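Local coordinates for periplasmic sugar-binding domain protein (Pseudomonas fluorescens Pf-5, PDB 3H75), which probably binds a carbohydrate in the bacterial periplasm, as a two-domain alpha/beta member of a solute-binding protein family, at residues 14-17 / 18-21; 122-125 / 126-129; 273-276 / 277-280; 197-200 / 201-205; 51-54 / 55-59. One frame throughout, in Å; residues are numbered along the deposited sequence.

Contact 1 (14-17 / 18-21); sequences STET and FWVS. With SO4 (sulfate ion), chain B.
Two negatively charged groups, the carboxylate of Glu-16 and a bound sulfate probably from the crystallisation liquor, meet the indole of Trp-19 at its edge, close to the ring plane. The Glu-16 side chain runs alongside that of Trp-19 and points the same way, with OE2 3.5 Å from CD1 of Trp-19. Its carboxylate stands almost perpendicular to the indole, the planes being 87° apart. This places polarised C-H and N-H edges of the ring next to oxygen: NE1 of Trp-19 gives a hydrogen bond of 3.0 Å to sulfate O2, at 158°. Glu-16 reaches the indole because CG lies anti to the backbone N (chi1 -177°) and the chain continues extended. Arg-44 forms a salt bridge with Glu-16 OE2 and also donates to the sulfate, so one positive charge probably offsets both anions. One indole face receives CE2 of Phe-18, 3.6 Å above the plane and over its centre, and the Phe-18 ring is itself stacked with His-262.

From Glu-16 onward the backbone turns into helix 17-33. Val-20 N bonds to Glu-16 O at 2.9 Å, and Ser-21 N to Thr-17 O at 3.0 Å. The branch CG2 of Val-20 reaches back to Ser-14 O, at 3.3 Å. Glu-16 occupies the N-cap, its OE1 accepting from Asn-13 N. A glycerol about 4 Å from the Phe-18 side chain probably has the same origin, though such a molecule often marks a pocket. The arrangement is a helix N-terminus following the first strand of a parallel alpha/beta domain, as in periplasmic binding proteins.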
loop_
_atom_site.group_PDB
_atom_site.type_symbol
_atom_site.label_atom_id
_atom_site.label_comp_id
_atom_site.label_asym_id
_atom_site.label_seq_id
_atom_site.Cartn_x
_atom_site.Cartn_y
_atom_site.Cartn_z
ATOM N N SER A 14 -14.679 4.572 3.396
ATOM C CA SER A 14 -14.379 5.573 4.410
ATOM C C SER A 14 -14.180 4.955 5.791
ATOM O O SER A 14 -13.885 5.659 6.756
ATOM C CB SER A 14 -15.479 6.644 4.444
ATOM O OG SER A 14 -16.775 6.072 4.423
ATOM N N THR A 15 -14.329 3.636 5.868
ATOM C CA THR A 15 -14.143 2.893 7.113
ATOM C C THR A 15 -13.070 1.824 6.917
ATOM O O THR A 15 -12.833 1.004 7.804
ATOM C CB THR A 15 -15.447 2.195 7.558
ATOM O OG1 THR A 15 -15.956 1.395 6.483
ATOM C CG2 THR A 15 -16.493 3.225 7.950
ATOM N N GLU A 16 -12.424 1.838 5.752
ATOM C CA GLU A 16 -11.383 0.858 5.442
ATOM C C GLU A 16 -10.080 1.284 6.114
ATOM O O GLU A 16 -9.492 2.306 5.758
ATOM C CB GLU A 16 -11.208 0.758 3.928
ATOM C CG GLU A 16 -10.205 -0.294 3.487
ATOM C CD GLU A 16 -10.213 -0.517 1.989
ATOM O OE1 GLU A 16 -11.092 0.043 1.298
ATOM O OE2 GLU A 16 -9.340 -1.258 1.501
ATOM N N THR A 17 -9.625 0.487 7.075
ATOM C CA THR A 17 -8.433 0.823 7.841
ATOM C C THR A 17 -7.243 1.396 7.079
ATOM O O THR A 17 -6.754 2.477 7.419
ATOM C CB THR A 17 -7.969 -0.378 8.673
ATOM O OG1 THR A 17 -9.070 -0.852 9.462
ATOM C CG2 THR A 17 -6.838 0.030 9.605
ATOM N N PHE A 18 -6.766 0.693 6.060
ATOM C CA PHE A 18 -5.617 1.188 5.321
ATOM C C PHE A 18 -5.851 2.536 4.673
ATOM O O PHE A 18 -5.041 3.452 4.818
ATOM C CB PHE A 18 -5.188 0.217 4.219
ATOM C CG PHE A 18 -4.136 0.790 3.307
ATOM C CD1 PHE A 18 -2.817 0.899 3.732
ATOM C CD2 PHE A 18 -4.487 1.317 2.063
ATOM C CE1 PHE A 18 -1.862 1.534 2.939
ATOM C CE2 PHE A 18 -3.542 1.954 1.260
ATOM C CZ PHE A 18 -2.225 2.067 1.697
ATOM N N TRP A 19 -6.953 2.653 3.942
ATOM C CA TRP A 19 -7.235 3.890 3.246
ATOM C C TRP A 19 -7.556 5.056 4.169
ATOM O O TRP A 19 -7.308 6.207 3.817
ATOM C CB TRP A 19 -8.313 3.654 2.184
ATOM C CG TRP A 19 -7.695 3.044 0.952
ATOM C CD1 TRP A 19 -7.926 1.796 0.431
ATOM C CD2 TRP A 19 -6.696 3.646 0.121
ATOM N NE1 TRP A 19 -7.124 1.592 -0.672
ATOM C CE2 TRP A 19 -6.361 2.710 -0.882
ATOM C CE3 TRP A 19 -6.050 4.889 0.129
ATOM C CZ2 TRP A 19 -5.402 2.981 -1.869
ATOM C CZ3 TRP A 19 -5.099 5.158 -0.852
ATOM C CH2 TRP A 19 -4.786 4.206 -1.835
ATOM N N VAL A 20 -8.074 4.765 5.359
ATOM C CA VAL A 20 -8.345 5.826 6.318
ATOM C C VAL A 20 -6.994 6.294 6.875
ATOM O O VAL A 20 -6.769 7.489 7.065
ATOM C CB VAL A 20 -9.247 5.334 7.468
ATOM C CG1 VAL A 20 -9.290 6.376 8.585
ATOM C CG2 VAL A 20 -10.656 5.070 6.939
ATOM N N SER A 21 -6.083 5.353 7.122
ATOM C CA SER A 21 -4.764 5.714 7.629
ATOM C C SER A 21 -4.002 6.547 6.601
ATOM O O SER A 21 -3.265 7.470 6.952
ATOM C CB SER A 21 -3.968 4.455 7.984
ATOM O OG SER A 21 -4.534 3.830 9.123
HETATM S S SO4 B . -6.146 -0.693 -3.939
HETATM O O1 SO4 B . -4.837 -1.320 -4.222
HETATM O O2 SO4 B . -6.350 -0.646 -2.484
HETATM O O3 SO4 B . -6.126 0.671 -4.487
HETATM O O4 SO4 B . -7.217 -1.491 -4.576
#

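Contact 2 (122-125 / 126-129); sequences DEEA and GYRM
The guanidinium of Arg-128 meets OE2 of Glu-124 at its edge, while one of its faces has CE2 of Tyr-127 over the centre, 3.9 Å above the plane. The Tyr-127 ring in turn has NH2 of Arg-128 at its edge, in plane. Against the guanidinium the Glu-124 carboxylate is turned by 78°, and the salt bridge reflects this: NE of Arg-128 donates to OE2 of Glu-124 at 2.9 Å and nearly straight (172°), within the guanidinium plane yet arriving from well above the carboxylate plane. The other oxygen of Glu-124, OE1, lies 3.8 Å from CD2 of Tyr-127. It also accepts a hydrogen bond of 2.9 Å from a water, which takes a weak one from NH2 of Arg-128, so a solvent bridge runs beside the direct bond.

Both chains fold back to meet at this i to i+4 spacing. Glu-124 leaves with CG anti to its own N and then bends at chi2 (70°), and Arg-128 bends at chi2 as well. Beneath them, Arg-128 N bonds to Glu-124 O at 2.8 Å, one of four consecutive helical bonds. On another side of the helix, CG of selenomethionine Met-129 touches Ala-125 O at 3.2 Å.

Helix 122-137 packs beside helix 158-173, where Arg-169 makes a cation-pi contact with Tyr-127 and Glu-173 bonds to its hydroxyl. Met-129 reaches strands 236-240 and 257-260, and Arg-128 also touches Glu-259 of the latter.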
loop_
_atom_site.group_PDB
_atom_site.type_symbol
_atom_site.label_atom_id
_atom_site.label_comp_id
_atom_site.label_asym_id
_atom_site.label_seq_id
_atom_site.Cartn_x
_atom_site.Cartn_y
_atom_site.Cartn_z
ATOM N N ASP A 122 5.852 -2.106 -4.262
ATOM C CA ASP A 122 4.964 -3.250 -4.060
ATOM C C ASP A 122 5.585 -4.586 -4.464
ATOM O O ASP A 122 5.404 -5.592 -3.778
ATOM C CB ASP A 122 3.650 -3.061 -4.835
ATOM C CG ASP A 122 2.676 -2.117 -4.138
ATOM O OD1 ASP A 122 2.339 -2.364 -2.965
ATOM O OD2 ASP A 122 2.238 -1.133 -4.770
ATOM N N GLU A 123 6.301 -4.619 -5.584
ATOM C CA GLU A 123 6.908 -5.870 -6.027
ATOM C C GLU A 123 7.885 -6.393 -4.976
ATOM O O GLU A 123 7.882 -7.584 -4.655
ATOM C CB GLU A 123 7.629 -5.679 -7.363
ATOM C CG GLU A 123 8.008 -6.985 -8.047
ATOM C CD GLU A 123 8.658 -6.766 -9.401
ATOM O OE1 GLU A 123 8.165 -5.906 -10.160
ATOM O OE2 GLU A 123 9.651 -7.458 -9.710
ATOM N N GLU A 124 8.715 -5.506 -4.434
ATOM C CA GLU A 124 9.675 -5.908 -3.414
ATOM C C GLU A 124 8.941 -6.489 -2.209
ATOM O O GLU A 124 9.371 -7.486 -1.633
ATOM C CB GLU A 124 10.525 -4.714 -2.969
ATOM C CG GLU A 124 11.499 -5.035 -1.834
ATOM C CD GLU A 124 12.651 -5.934 -2.258
ATOM O OE1 GLU A 124 12.560 -6.592 -3.318
ATOM O OE2 GLU A 124 13.655 -5.989 -1.519
ATOM N N ALA A 125 7.825 -5.874 -1.832
ATOM C CA ALA A 125 7.055 -6.357 -0.687
ATOM C C ALA A 125 6.553 -7.785 -0.907
ATOM O O ALA A 125 6.624 -8.628 -0.003
ATOM C CB ALA A 125 5.886 -5.424 -0.412
ATOM N N GLY A 126 6.046 -8.059 -2.106
ATOM C CA GLY A 126 5.540 -9.387 -2.413
ATOM C C GLY A 126 6.652 -10.417 -2.405
ATOM O O GLY A 126 6.492 -11.541 -1.932
ATOM N N TYR A 127 7.796 -10.025 -2.947
ATOM C CA TYR A 127 8.966 -10.894 -3.006
ATOM C C TYR A 127 9.485 -11.168 -1.593
ATOM O O TYR A 127 9.667 -12.320 -1.191
ATOM C CB TYR A 127 10.051 -10.201 -3.832
ATOM C CG TYR A 127 11.368 -10.933 -3.918
ATOM C CD1 TYR A 127 11.490 -12.105 -4.661
ATOM C CD2 TYR A 127 12.507 -10.427 -3.291
ATOM C CE1 TYR A 127 12.714 -12.754 -4.782
ATOM C CE2 TYR A 127 13.739 -11.069 -3.406
ATOM C CZ TYR A 127 13.833 -12.231 -4.154
ATOM O OH TYR A 127 15.043 -12.880 -4.262
ATOM N N ARG A 128 9.710 -10.101 -0.837
ATOM C CA ARG A 128 10.235 -10.229 0.516
ATOM C C ARG A 128 9.333 -11.029 1.441
ATOM O O ARG A 128 9.825 -11.735 2.314
ATOM C CB ARG A 128 10.514 -8.841 1.103
ATOM C CG ARG A 128 11.723 -8.154 0.465
ATOM C CD ARG A 128 13.004 -8.934 0.740
ATOM N NE ARG A 128 14.093 -8.549 -0.155
ATOM C CZ ARG A 128 15.219 -9.240 -0.298
ATOM N NH1 ARG A 128 15.407 -10.355 0.398
ATOM N NH2 ARG A 128 16.153 -8.823 -1.142
HETATM N N MSE A 129 8.019 -10.942 1.259
HETATM C CA MSE A 129 7.145 -11.715 2.134
HETATM C C MSE A 129 7.412 -13.204 2.042
HETATM O O MSE A 129 7.490 -13.877 3.066
HETATM C CB MSE A 129 5.670 -11.449 1.843
HETATM C CG MSE A 129 5.166 -10.124 2.406
HETATM SE SE MSE A 129 3.228 -10.018 2.409
HETATM C CE MSE A 129 2.941 -9.799 0.491
HETATM O O HOH W 1 15.199 -7.558 -3.917
#

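Contact 3 (273-276 / 277-280); sequences LHDD and ALGL
The His-274 and Leu-278 side chains cross obliquely, one turn apart, Leu-278 lying within the Schellman motif that ends helix 265-277. CD1 of Leu-278 approaches CE1 of His-274 at 3.3 Å, a close contact, oblique to the ring. The ring gets there because CG of His-274 is anti to the backbone N (chi1 165°), which swings the imidazole along the helix toward its C-terminal end.

The same imidazole is held from a second direction. ND1 of His-274 donates to OD1 of Asp-275 at 2.9 Å and 159°, with the oxygen in the ring plane and met on its anti side, somewhat out of the carboxylate plane. This His-carboxylate bond probably fixes the rotation of the ring. The carboxylate is further gripped by Ser-323 at OD1 and by Tyr-333 and the amide of Ala-324 at OD2, which ties the helix end to later parts of the chain. An alanine in place of His-274 removes the ring, and would probably leave Asp-275 OD1 to Ser-323 alone among the partners named and open a gap beside Leu-278 CD1.

Two backbone bonds define the motif. Asp-275 O accepts from Leu-280 N at 2.9 Å, and the CB atoms of Asp-275 and Leu-280 come within 4.0 Å. Asp-276 O takes the other from Gly-279 N, also 2.9 Å, from above its carbonyl plane. Gly-279 makes the reversal with a positive phi of 86°, where a CB would be jammed against the carbonyl O of Leu-278.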
loop_
_atom_site.group_PDB
_atom_site.type_symbol
_atom_site.label_atom_id
_atom_site.label_comp_id
_atom_site.label_asym_id
_atom_site.label_seq_id
_atom_site.Cartn_x
_atom_site.Cartn_y
_atom_site.Cartn_z
ATOM N N LEU A 273 3.878 18.083 -4.008
ATOM C CA LEU A 273 2.963 19.010 -4.669
ATOM C C LEU A 273 3.108 20.403 -4.079
ATOM O O LEU A 273 3.031 21.401 -4.798
ATOM C CB LEU A 273 1.516 18.525 -4.548
ATOM C CG LEU A 273 1.238 17.223 -5.304
ATOM C CD1 LEU A 273 -0.240 16.881 -5.206
ATOM C CD2 LEU A 273 1.656 17.367 -6.759
ATOM N N HIS A 274 3.311 20.468 -2.770
ATOM C CA HIS A 274 3.504 21.743 -2.090
ATOM C C HIS A 274 4.694 22.450 -2.731
ATOM O O HIS A 274 4.641 23.645 -3.028
ATOM C CB HIS A 274 3.764 21.492 -0.600
ATOM C CG HIS A 274 4.333 22.669 0.131
ATOM N ND1 HIS A 274 5.668 23.004 0.079
ATOM C CD2 HIS A 274 3.749 23.578 0.951
ATOM C CE1 HIS A 274 5.886 24.065 0.839
ATOM N NE2 HIS A 274 4.738 24.432 1.378
ATOM N N ASP A 275 5.765 21.699 -2.957
ATOM C CA ASP A 275 6.963 22.262 -3.560
ATOM C C ASP A 275 6.762 22.598 -5.030
ATOM O O ASP A 275 7.292 23.593 -5.516
ATOM C CB ASP A 275 8.144 21.303 -3.382
ATOM C CG ASP A 275 8.666 21.286 -1.955
ATOM O OD1 ASP A 275 8.118 22.026 -1.111
ATOM O OD2 ASP A 275 9.627 20.539 -1.676
ATOM N N ASP A 276 5.990 21.783 -5.744
ATOM C CA ASP A 276 5.743 22.063 -7.154
ATOM C C ASP A 276 5.052 23.413 -7.306
ATOM O O ASP A 276 5.373 24.187 -8.210
ATOM C CB ASP A 276 4.857 20.992 -7.787
ATOM C CG ASP A 276 4.537 21.295 -9.241
ATOM O OD1 ASP A 276 5.438 21.155 -10.093
ATOM O OD2 ASP A 276 3.390 21.694 -9.530
ATOM N N ALA A 277 4.098 23.688 -6.421
ATOM C CA ALA A 277 3.356 24.940 -6.462
ATOM C C ALA A 277 4.281 26.122 -6.205
ATOM O O ALA A 277 4.013 27.233 -6.655
ATOM C CB ALA A 277 2.232 24.922 -5.430
ATOM N N LEU A 278 5.369 25.877 -5.484
ATOM C CA LEU A 278 6.329 26.931 -5.179
ATOM C C LEU A 278 7.373 27.075 -6.277
ATOM O O LEU A 278 8.238 27.950 -6.209
ATOM C CB LEU A 278 7.022 26.648 -3.842
ATOM C CG LEU A 278 6.144 26.788 -2.598
ATOM C CD1 LEU A 278 6.915 26.352 -1.367
ATOM C CD2 LEU A 278 5.690 28.236 -2.459
ATOM N N GLY A 279 7.285 26.220 -7.292
ATOM C CA GLY A 279 8.238 26.275 -8.386
ATOM C C GLY A 279 9.492 25.468 -8.101
ATOM O O GLY A 279 10.422 25.454 -8.905
ATOM N N LEU A 280 9.512 24.797 -6.953
ATOM C CA LEU A 280 10.648 23.971 -6.553
ATOM C C LEU A 280 10.463 22.574 -7.125
ATOM O O LEU A 280 10.243 21.614 -6.386
ATOM C CB LEU A 280 10.729 23.890 -5.028
ATOM C CG LEU A 280 10.995 25.202 -4.288
ATOM C CD1 LEU A 280 10.798 25.000 -2.796
ATOM C CD2 LEU A 280 12.406 25.675 -4.590
#

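Contact 4 (197-200 / 201-205); sequences QQLL and KRYPK. With SO4 (sulfate ion), chain C.
Leu-199 and Tyr-203 both carry CG beside the backbone N, with chi1 of -65° and -57°, and this sends the two side chains off the same side of the helix to meet at an angle. CD2 of Leu-199 arrives at the edge of the phenol ring, in its plane and 3.9 Å from CE2 of Tyr-203. Arg-202 turns differently: CG is anti to N, and a bend at chi2 lays the chain against Tyr-203. Its CG sits over the centre of one ring face, 3.5 Å above the plane, and CE1 of Tyr-203 lies over one face of the guanidinium, toward its rim.

This is the C-terminal end of helix 189-202 in an alpha/beta domain, with Leu-199 and Tyr-203 directed at strands 177-184 and 146-152. Tyr-203 is the first residue to leave helical angles, yet its N still bonds to Leu-199 O at 2.8 Å. Leu-199 O also lies 3.4 Å from CD2 of Tyr-203.

At the outer end, NH1 of Arg-202 donates to sulfate O2 at 2.7 Å, almost straight (177°), while NH2 makes a weak bond of 3.3 Å to O3. Arg-180 also donates to this sulfate, which probably came from the crystallisation liquor.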
loop_
_atom_site.group_PDB
_atom_site.type_symbol
_atom_site.label_atom_id
_atom_site.label_comp_id
_atom_site.label_asym_id
_atom_site.label_seq_id
_atom_site.Cartn_x
_atom_site.Cartn_y
_atom_site.Cartn_z
ATOM N N GLN A 197 -11.172 -21.340 4.878
ATOM C CA GLN A 197 -11.841 -22.467 5.518
ATOM C C GLN A 197 -11.791 -23.680 4.602
ATOM O O GLN A 197 -11.560 -24.800 5.047
ATOM C CB GLN A 197 -13.304 -22.140 5.810
ATOM C CG GLN A 197 -13.537 -21.173 6.953
ATOM C CD GLN A 197 -15.015 -20.978 7.228
ATOM O OE1 GLN A 197 -15.765 -20.535 6.359
ATOM N NE2 GLN A 197 -15.443 -21.318 8.440
ATOM N N GLN A 198 -12.013 -23.440 3.316
ATOM C CA GLN A 198 -12.010 -24.510 2.330
ATOM C C GLN A 198 -10.596 -24.957 1.971
ATOM O O GLN A 198 -10.276 -26.146 2.033
ATOM C CB GLN A 198 -12.735 -24.049 1.066
ATOM C CG GLN A 198 -14.167 -23.599 1.304
ATOM C CD GLN A 198 -14.814 -23.034 0.055
ATOM O OE1 GLN A 198 -14.924 -23.719 -0.965
ATOM N NE2 GLN A 198 -15.246 -21.780 0.126
ATOM N N LEU A 199 -9.752 -23.996 1.607
ATOM C CA LEU A 199 -8.377 -24.284 1.206
ATOM C C LEU A 199 -7.511 -24.985 2.254
ATOM O O LEU A 199 -6.766 -25.911 1.925
ATOM C CB LEU A 199 -7.693 -22.987 0.753
ATOM C CG LEU A 199 -8.276 -22.348 -0.513
ATOM C CD1 LEU A 199 -7.689 -20.961 -0.716
ATOM C CD2 LEU A 199 -7.996 -23.240 -1.718
ATOM N N LEU A 200 -7.594 -24.555 3.509
ATOM C CA LEU A 200 -6.785 -25.169 4.555
ATOM C C LEU A 200 -7.224 -26.590 4.869
ATOM O O LEU A 200 -6.447 -27.380 5.402
ATOM C CB LEU A 200 -6.808 -24.315 5.825
ATOM C CG LEU A 200 -5.970 -23.037 5.740
ATOM C CD1 LEU A 200 -6.202 -22.189 6.980
ATOM C CD2 LEU A 200 -4.492 -23.404 5.599
ATOM N N LYS A 201 -8.469 -26.909 4.536
ATOM C CA LYS A 201 -8.990 -28.248 4.769
ATOM C C LYS A 201 -8.549 -29.134 3.605
ATOM O O LYS A 201 -8.166 -30.291 3.794
ATOM C CB LYS A 201 -10.518 -28.213 4.856
ATOM C CG LYS A 201 -11.141 -29.506 5.360
ATOM C CD LYS A 201 -12.653 -29.385 5.458
ATOM C CE LYS A 201 -13.257 -30.579 6.185
ATOM N NZ LYS A 201 -12.892 -31.873 5.542
ATOM N N ARG A 202 -8.603 -28.572 2.403
ATOM C CA ARG A 202 -8.214 -29.275 1.184
ATOM C C ARG A 202 -6.709 -29.523 1.107
ATOM O O ARG A 202 -6.269 -30.555 0.598
ATOM C CB ARG A 202 -8.650 -28.469 -0.041
ATOM C CG ARG A 202 -8.099 -28.980 -1.365
ATOM C CD ARG A 202 -8.695 -30.327 -1.745
ATOM N NE ARG A 202 -8.144 -30.832 -3.000
ATOM C CZ ARG A 202 -6.940 -31.382 -3.126
ATOM N NH1 ARG A 202 -6.151 -31.507 -2.068
ATOM N NH2 ARG A 202 -6.523 -31.807 -4.311
ATOM N N TYR A 203 -5.928 -28.571 1.611
ATOM C CA TYR A 203 -4.469 -28.671 1.584
ATOM C C TYR A 203 -3.904 -28.595 2.998
ATOM O O TYR A 203 -3.303 -27.594 3.391
ATOM C CB TYR A 203 -3.892 -27.533 0.737
ATOM C CG TYR A 203 -4.429 -27.490 -0.675
ATOM C CD1 TYR A 203 -4.082 -28.472 -1.602
ATOM C CD2 TYR A 203 -5.287 -26.468 -1.086
ATOM C CE1 TYR A 203 -4.572 -28.440 -2.900
ATOM C CE2 TYR A 203 -5.784 -26.426 -2.387
ATOM C CZ TYR A 203 -5.422 -27.416 -3.288
ATOM O OH TYR A 203 -5.910 -27.388 -4.573
ATOM N N PRO A 204 -4.088 -29.662 3.788
ATOM C CA PRO A 204 -3.592 -29.693 5.164
ATOM C C PRO A 204 -2.071 -29.628 5.321
ATOM O O PRO A 204 -1.573 -29.324 6.406
ATOM C CB PRO A 204 -4.180 -30.997 5.709
ATOM C CG PRO A 204 -4.232 -31.863 4.496
ATOM C CD PRO A 204 -4.766 -30.925 3.443
ATOM N N LYS A 205 -1.332 -29.919 4.254
ATOM C CA LYS A 205 0.125 -29.875 4.333
ATOM C C LYS A 205 0.632 -28.439 4.241
ATOM O O LYS A 205 1.819 -28.176 4.441
ATOM C CB LYS A 205 0.752 -30.719 3.217
ATOM C CG LYS A 205 0.225 -32.145 3.184
ATOM C CD LYS A 205 0.970 -33.012 2.183
ATOM C CE LYS A 205 2.368 -33.333 2.676
ATOM N NZ LYS A 205 3.030 -34.355 1.821
HETATM S S SO4 C . -2.969 -33.339 -3.334
HETATM O O1 SO4 C . -1.510 -33.220 -3.131
HETATM O O2 SO4 C . -3.657 -32.594 -2.259
HETATM O O3 SO4 C . -3.339 -32.783 -4.651
HETATM O O4 SO4 C . -3.352 -34.765 -3.280
#

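Contact 5 (51-54 / 55-59); sequences QQAR and ELFQG
The extended Glu-55 side chain meets that of Gln-51, which bends at chi2 (57°) and curls its amide along the helix; the amide and carboxylate planes are 55° apart. NE2 of Gln-51 donates to OE2 of Glu-55 at 3.3 Å; the acceptor lies in the amide plane and uses its anti lone pair. CG of Gln-51 is just as near to OE2 of Glu-55, at 3.2 Å. A leucine in place of Gln-51 would lack the amide donor and is likely to leave the Glu-55 carboxylate without this mate, set free to turn.

Arg-54 lies alongside Gln-58 and points the same way, its CG 3.9 Å from NE2 of Gln-58. The carbonyl O of Arg-54 contacts CG of Gln-58 at 3.2 Å and accepts a weak bond from Gln-58 N, the last helical residue.

Ala-53 meets Phe-57 on the apolar side of the helix. Its CB packs on CE2 of Phe-57 at 4.0 Å. The carbonyl O of Ala-53 lies over one face of that ring, 3.1 Å from CD2 of Phe-57, and takes the helical bond from Phe-57 N. Phe-57 continues onto Leu-66 of strand 65-69 and Leu-81 of helix 74-82.

The contact therefore divides helix 46-58 in the amphipathic way: an amide-to-carboxylate hydrogen bond, rather long, on the polar side, and apolar packing against the sheet and the next helix.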
loop_
_atom_site.group_PDB
_atom_site.type_symbol
_atom_site.label_atom_id
_atom_site.label_comp_id
_atom_site.label_asym_id
_atom_site.label_seq_id
_atom_site.Cartn_x
_atom_site.Cartn_y
_atom_site.Cartn_z
ATOM N N GLN A 51 -16.628 9.305 -11.878
ATOM C CA GLN A 51 -17.682 10.309 -11.840
ATOM C C GLN A 51 -17.259 11.533 -11.037
ATOM O O GLN A 51 -17.598 12.656 -11.396
ATOM C CB GLN A 51 -18.960 9.712 -11.253
ATOM C CG GLN A 51 -20.231 10.437 -11.673
ATOM C CD GLN A 51 -20.391 10.497 -13.182
ATOM O OE1 GLN A 51 -20.166 9.508 -13.878
ATOM N NE2 GLN A 51 -20.793 11.657 -13.692
ATOM N N GLN A 52 -16.520 11.313 -9.951
ATOM C CA GLN A 52 -16.044 12.414 -9.122
ATOM C C GLN A 52 -15.101 13.301 -9.925
ATOM O O GLN A 52 -15.169 14.522 -9.833
ATOM C CB GLN A 52 -15.333 11.877 -7.875
ATOM C CG GLN A 52 -16.300 11.250 -6.874
ATOM C CD GLN A 52 -15.602 10.375 -5.856
ATOM O OE1 GLN A 52 -14.434 10.026 -6.020
ATOM N NE2 GLN A 52 -16.318 10.004 -4.802
ATOM N N ALA A 53 -14.233 12.685 -10.720
ATOM C CA ALA A 53 -13.300 13.443 -11.549
ATOM C C ALA A 53 -14.059 14.145 -12.678
ATOM O O ALA A 53 -13.856 15.330 -12.929
ATOM C CB ALA A 53 -12.237 12.511 -12.130
ATOM N N ARG A 54 -14.935 13.408 -13.352
ATOM C CA ARG A 54 -15.711 13.970 -14.452
ATOM C C ARG A 54 -16.428 15.244 -14.023
ATOM O O ARG A 54 -16.366 16.265 -14.711
ATOM C CB ARG A 54 -16.734 12.946 -14.963
ATOM C CG ARG A 54 -17.527 13.422 -16.176
ATOM C CD ARG A 54 -18.420 12.324 -16.750
ATOM N NE ARG A 54 -17.666 11.115 -17.072
ATOM C CZ ARG A 54 -18.136 10.108 -17.804
ATOM N NH1 ARG A 54 -19.365 10.160 -18.302
ATOM N NH2 ARG A 54 -17.376 9.044 -18.036
ATOM N N GLU A 55 -17.099 15.191 -12.877
ATOM C CA GLU A 55 -17.828 16.351 -12.389
ATOM C C GLU A 55 -16.919 17.466 -11.873
ATOM O O GLU A 55 -17.293 18.639 -11.906
ATOM C CB GLU A 55 -18.846 15.911 -11.332
ATOM C CG GLU A 55 -19.983 15.081 -11.945
ATOM C CD GLU A 55 -21.003 14.588 -10.934
ATOM O OE1 GLU A 55 -21.451 15.390 -10.090
ATOM O OE2 GLU A 55 -21.367 13.394 -10.995
ATOM N N LEU A 56 -15.719 17.111 -11.419
ATOM C CA LEU A 56 -14.770 18.117 -10.941
ATOM C C LEU A 56 -14.300 18.974 -12.116
ATOM O O LEU A 56 -14.173 20.194 -12.001
ATOM C CB LEU A 56 -13.546 17.454 -10.294
ATOM C CG LEU A 56 -13.515 17.270 -8.775
ATOM C CD1 LEU A 56 -12.239 16.533 -8.385
ATOM C CD2 LEU A 56 -13.577 18.628 -8.084
ATOM N N PHE A 57 -14.038 18.324 -13.245
ATOM C CA PHE A 57 -13.578 19.030 -14.437
ATOM C C PHE A 57 -14.652 19.944 -15.020
ATOM O O PHE A 57 -14.338 20.974 -15.617
ATOM C CB PHE A 57 -13.132 18.037 -15.514
ATOM C CG PHE A 57 -11.995 17.149 -15.097
ATOM C CD1 PHE A 57 -10.875 17.678 -14.467
ATOM C CD2 PHE A 57 -12.030 15.785 -15.367
ATOM C CE1 PHE A 57 -9.805 16.858 -14.110
ATOM C CE2 PHE A 57 -10.967 14.958 -15.016
ATOM C CZ PHE A 57 -9.853 15.496 -14.386
ATOM N N GLN A 58 -15.915 19.571 -14.845
ATOM C CA GLN A 58 -17.020 20.365 -15.379
ATOM C C GLN A 58 -17.474 21.473 -14.439
ATOM O O GLN A 58 -18.200 22.379 -14.847
ATOM C CB GLN A 58 -18.217 19.467 -15.689
ATOM C CG GLN A 58 -17.912 18.297 -16.605
ATOM C CD GLN A 58 -19.145 17.465 -16.900
ATOM O OE1 GLN A 58 -20.184 17.629 -16.262
ATOM N NE2 GLN A 58 -19.032 16.559 -17.864
ATOM N N GLY A 59 -17.052 21.403 -13.181
ATOM C CA GLY A 59 -17.459 22.411 -12.219
ATOM C C GLY A 59 -16.526 23.597 -12.091
ATOM O O GLY A 59 -15.464 23.642 -12.714
#

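In the fold
The contacts are separate along the chain and none touches another. Contacts 1, 3 and 5 involve helices beside the parallel sheet that includes strands 5-10 and 65-69; contacts 2 and 4 belong to helices beside the second sheet. Contacts 1 and 2 are the central pair, with centres 22 Å and nearest atoms about 8 Å apart. The side chains of Phe-18 and Asp-122 lie about 4 and 5 Å from bound glycerol, probably from the crystallisation liquor but perhaps marking a ligand pocket between the domains. Contacts 3 and 4 mark the far ends, their centres 53 Å apart on opposite sides of the chain's centre. Contact 5 lies 24 Å from contact 3 and 47 Å from contact 4, centre to centre.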